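Long-range contact in pseudopodium-enriched atypical kinase 1 (Homo sapiens, PDB 6BHC), which is a pseudokinase that dimerises through its kinase-fold region and probably acts as a signalling scaffold rather than as an active kinase: residues C35-F39 / I404-W409. The protein carries 1 engineered substitution. Coordinates in Å, arbitrary orientation, origin at the centre of the assembly. Numbering follows the deposited sequence.
Sequences CEDLF and ISLEDW
Residues 35-39 form the last turn of helix 16-39 (F39 N to C35 O 2.9 Å), and 404-409 run from an extended I404 into the first turn of helix 406-417. Pairing C35 with W409 (CA-CA 6.1 Å) and F39 with L406 (8.6 Å) sets the register. A capping box opens the second helix: S405 N donates to D408 OD2 (3.2 Å), and D408 N returns a weak bond to S405 OG (3.4 Å).

Aromatic contacts dominate. W409 (chi1 t) lays its indole against the helix end. F39 (chi1 m) lies on the same side of the indole plane as C35, strongly offset: its ring and the W409 six-membered ring are 10° from parallel but barely overlap, centroids 5.0 Å apart and F39 CD2 3.5 Å from W409 CE3. C35 CB sits over the W409 five-membered ring, 3.9 Å from its centroid, a CH-pi contact; C35 SG, 5.2 Å from the same centroid, adds an oblique sulfur-aromatic contact. E36 CB reaches W409 CZ2 at 3.6 Å.

Among the apolar contacts, I404 CG2 lies 4.0 Å from C35 SG and 4.4 Å from F39 CE2. Separately, F39 CZ meets the backbone carbonyl I404 O at 3.6 Å. L398 of the second subunit packs on C35 and I404, bringing this junction between N-terminal helix 16-39 and C-terminal helix 406-417 to the dimer interface.

No hydrogen bond crosses between the segments, so their association rests on aromatic, sulfur and aliphatic packing.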
ATOM      1  N   CYS A  35       7.125   6.028   7.359  1.00 34.30           N
ATOM      2  CA  CYS A  35       8.405   5.690   6.744  1.00 30.51           C
ATOM      3  C   CYS A  35       9.564   6.082   7.648  1.00 38.07           C
ATOM      4  O   CYS A  35      10.513   5.310   7.824  1.00 35.48           O
ATOM      5  CB  CYS A  35       8.538   6.377   5.384  1.00 25.82           C
ATOM      6  SG  CYS A  35       7.459   5.733   4.091  1.00 35.44           S
ATOM      7  N   GLU A  36       9.496   7.276   8.242  1.00 40.78           N
ATOM      8  CA  GLU A  36      10.566   7.736   9.121  1.00 46.31           C
ATOM      9  C   GLU A  36      10.784   6.774  10.283  1.00 42.26           C
ATOM     10  O   GLU A  36      11.927   6.447  10.622  1.00 48.72           O
ATOM     11  CB  GLU A  36      10.248   9.142   9.631  1.00 55.19           C
ATOM     12  CG  GLU A  36      11.180   9.646  10.718  1.00 66.87           C
ATOM     13  CD  GLU A  36      10.925  11.098  11.071  1.00 78.47           C
ATOM     14  OE1 GLU A  36      11.204  11.974  10.227  1.00 75.17           O
ATOM     15  OE2 GLU A  36      10.434  11.361  12.190  1.00 92.41           O
ATOM     16  N   ASP A  37       9.700   6.298  10.898  1.00 34.59           N
ATOM     17  CA  ASP A  37       9.844   5.378  12.020  1.00 39.57           C
ATOM     18  C   ASP A  37      10.368   4.019  11.573  1.00 44.20           C
ATOM     19  O   ASP A  37      11.036   3.328  12.350  1.00 45.40           O
ATOM     20  CB  ASP A  37       8.508   5.227  12.748  1.00 44.15           C
ATOM     21  CG  ASP A  37       8.038   6.529  13.376  1.00 58.58           C
ATOM     22  OD1 ASP A  37       8.885   7.415  13.615  1.00 65.27           O
ATOM     23  OD2 ASP A  37       6.823   6.664  13.635  1.00 63.08           O
ATOM     24  N   LEU A  38      10.086   3.619  10.331  1.00 47.93           N
ATOM     25  CA  LEU A  38      10.599   2.349   9.830  1.00 51.58           C
ATOM     26  C   LEU A  38      12.083   2.439   9.492  1.00 51.14           C
ATOM     27  O   LEU A  38      12.830   1.481   9.715  1.00 45.75           O
ATOM     28  CB  LEU A  38       9.801   1.905   8.604  1.00 56.34           C
ATOM     29  CG  LEU A  38       8.346   1.498   8.855  1.00 71.31           C
ATOM     30  CD1 LEU A  38       7.673   1.101   7.550  1.00 74.72           C
ATOM     31  CD2 LEU A  38       8.272   0.368   9.869  1.00 69.95           C
ATOM     32  N   PHE A  39      12.528   3.576   8.955  1.00 47.29           N
ATOM     33  CA  PHE A  39      13.936   3.744   8.624  1.00 41.68           C
ATOM     34  C   PHE A  39      14.797   4.055   9.842  1.00 41.90           C
ATOM     35  O   PHE A  39      16.020   3.895   9.774  1.00 45.78           O
ATOM     36  CB  PHE A  39      14.112   4.852   7.582  1.00 30.28           C
ATOM     37  CG  PHE A  39      13.723   4.445   6.189  1.00 45.56           C
ATOM     38  CD1 PHE A  39      14.609   3.758   5.378  1.00 52.71           C
ATOM     39  CD2 PHE A  39      12.473   4.757   5.685  1.00 45.62           C
ATOM     40  CE1 PHE A  39      14.249   3.387   4.094  1.00 54.89           C
ATOM     41  CE2 PHE A  39      12.108   4.389   4.405  1.00 41.59           C
ATOM     42  CZ  PHE A  39      12.998   3.703   3.609  1.00 39.46           C
ATOM     43  N   ILE A 404       9.795  -0.319   0.388  1.00 57.31           N
ATOM     44  CA  ILE A 404       9.821   1.136   0.301  1.00 49.60           C
ATOM     45  C   ILE A 404      11.274   1.578   0.220  1.00 46.72           C
ATOM     46  O   ILE A 404      12.067   1.306   1.130  1.00 52.56           O
ATOM     47  CB  ILE A 404       9.111   1.784   1.499  1.00 47.58           C
ATOM     48  CG1 ILE A 404       7.662   1.301   1.580  1.00 57.46           C
ATOM     49  CG2 ILE A 404       9.163   3.300   1.394  1.00 41.58           C
ATOM     50  CD1 ILE A 404       6.822   1.694   0.386  1.00 58.82           C
ATOM     51  N   SER A 405      11.625   2.257  -0.866  1.00 32.19           N
ATOM     52  CA  SER A 405      12.981   2.744  -1.055  1.00 32.10           C
ATOM     53  C   SER A 405      13.158   4.098  -0.374  1.00 32.77           C
ATOM     54  O   SER A 405      12.197   4.755   0.034  1.00 27.34           O
ATOM     55  CB  SER A 405      13.309   2.853  -2.543  1.00 34.02           C
ATOM     56  OG  SER A 405      12.573   3.903  -3.146  1.00 35.48           O
ATOM     57  N   LEU A 406      14.420   4.512  -0.256  1.00 26.92           N
ATOM     58  CA  LEU A 406      14.721   5.803   0.352  1.00 27.52           C
ATOM     59  C   LEU A 406      14.126   6.946  -0.459  1.00 26.68           C
ATOM     60  O   LEU A 406      13.636   7.931   0.107  1.00 24.64           O
ATOM     61  CB  LEU A 406      16.232   5.969   0.495  1.00 25.40           C
ATOM     62  CG  LEU A 406      16.727   7.316   1.021  1.00 37.97           C
ATOM     63  CD1 LEU A 406      16.140   7.604   2.392  1.00 42.89           C
ATOM     64  CD2 LEU A 406      18.246   7.339   1.065  1.00 44.87           C
ATOM     65  N   GLU A 407      14.146   6.827  -1.790  1.00 27.28           N
ATOM     66  CA  GLU A 407      13.606   7.888  -2.633  1.00 30.50           C
ATOM     67  C   GLU A 407      12.096   8.022  -2.475  1.00 25.42           C
ATOM     68  O   GLU A 407      11.561   9.131  -2.586  1.00 32.35           O
ATOM     69  CB  GLU A 407      13.969   7.633  -4.097  1.00 36.41           C
ATOM     70  CG  GLU A 407      13.695   8.817  -5.011  1.00 47.25           C
ATOM     71  CD  GLU A 407      14.148   8.578  -6.436  1.00 46.34           C
ATOM     72  OE1 GLU A 407      13.497   9.105  -7.362  1.00 48.50           O
ATOM     73  OE2 GLU A 407      15.154   7.863  -6.631  1.00 51.71           O
ATOM     74  N   ASP A 408      11.394   6.914  -2.217  1.00 22.96           N
ATOM     75  CA  ASP A 408       9.953   6.990  -1.999  1.00 21.97           C
ATOM     76  C   ASP A 408       9.629   7.789  -0.745  1.00 20.32           C
ATOM     77  O   ASP A 408       8.695   8.601  -0.738  1.00 24.72           O
ATOM     78  CB  ASP A 408       9.359   5.584  -1.901  1.00 35.95           C
ATOM     79  CG  ASP A 408       9.591   4.762  -3.150  1.00 50.46           C
ATOM     80  OD1 ASP A 408       9.712   5.356  -4.243  1.00 60.58           O
ATOM     81  OD2 ASP A 408       9.648   3.519  -3.038  1.00 56.02           O
ATOM     82  N   TRP A 409      10.385   7.564   0.330  1.00 23.96           N
ATOM     83  CA  TRP A 409      10.192   8.332   1.554  1.00 22.47           C
ATOM     84  C   TRP A 409      10.437   9.816   1.310  1.00 20.32           C
ATOM     85  O   TRP A 409       9.615  10.662   1.679  1.00 25.03           O
ATOM     86  CB  TRP A 409      11.117   7.793   2.646  1.00 19.43           C
ATOM     87  CG  TRP A 409      11.128   8.587   3.918  1.00 26.05           C
ATOM     88  CD1 TRP A 409      10.140   9.403   4.394  1.00 23.28           C
ATOM     89  CD2 TRP A 409      12.190   8.644   4.877  1.00 30.32           C
ATOM     90  NE1 TRP A 409      10.522   9.961   5.589  1.00 32.14           N
ATOM     91  CE2 TRP A 409      11.778   9.512   5.907  1.00 34.96           C
ATOM     92  CE3 TRP A 409      13.451   8.045   4.964  1.00 31.90           C
ATOM     93  CZ2 TRP A 409      12.580   9.794   7.010  1.00 36.15           C
ATOM     94  CZ3 TRP A 409      14.245   8.325   6.060  1.00 34.05           C
ATOM     95  CH2 TRP A 409      13.806   9.190   7.069  1.00 35.43           C
TER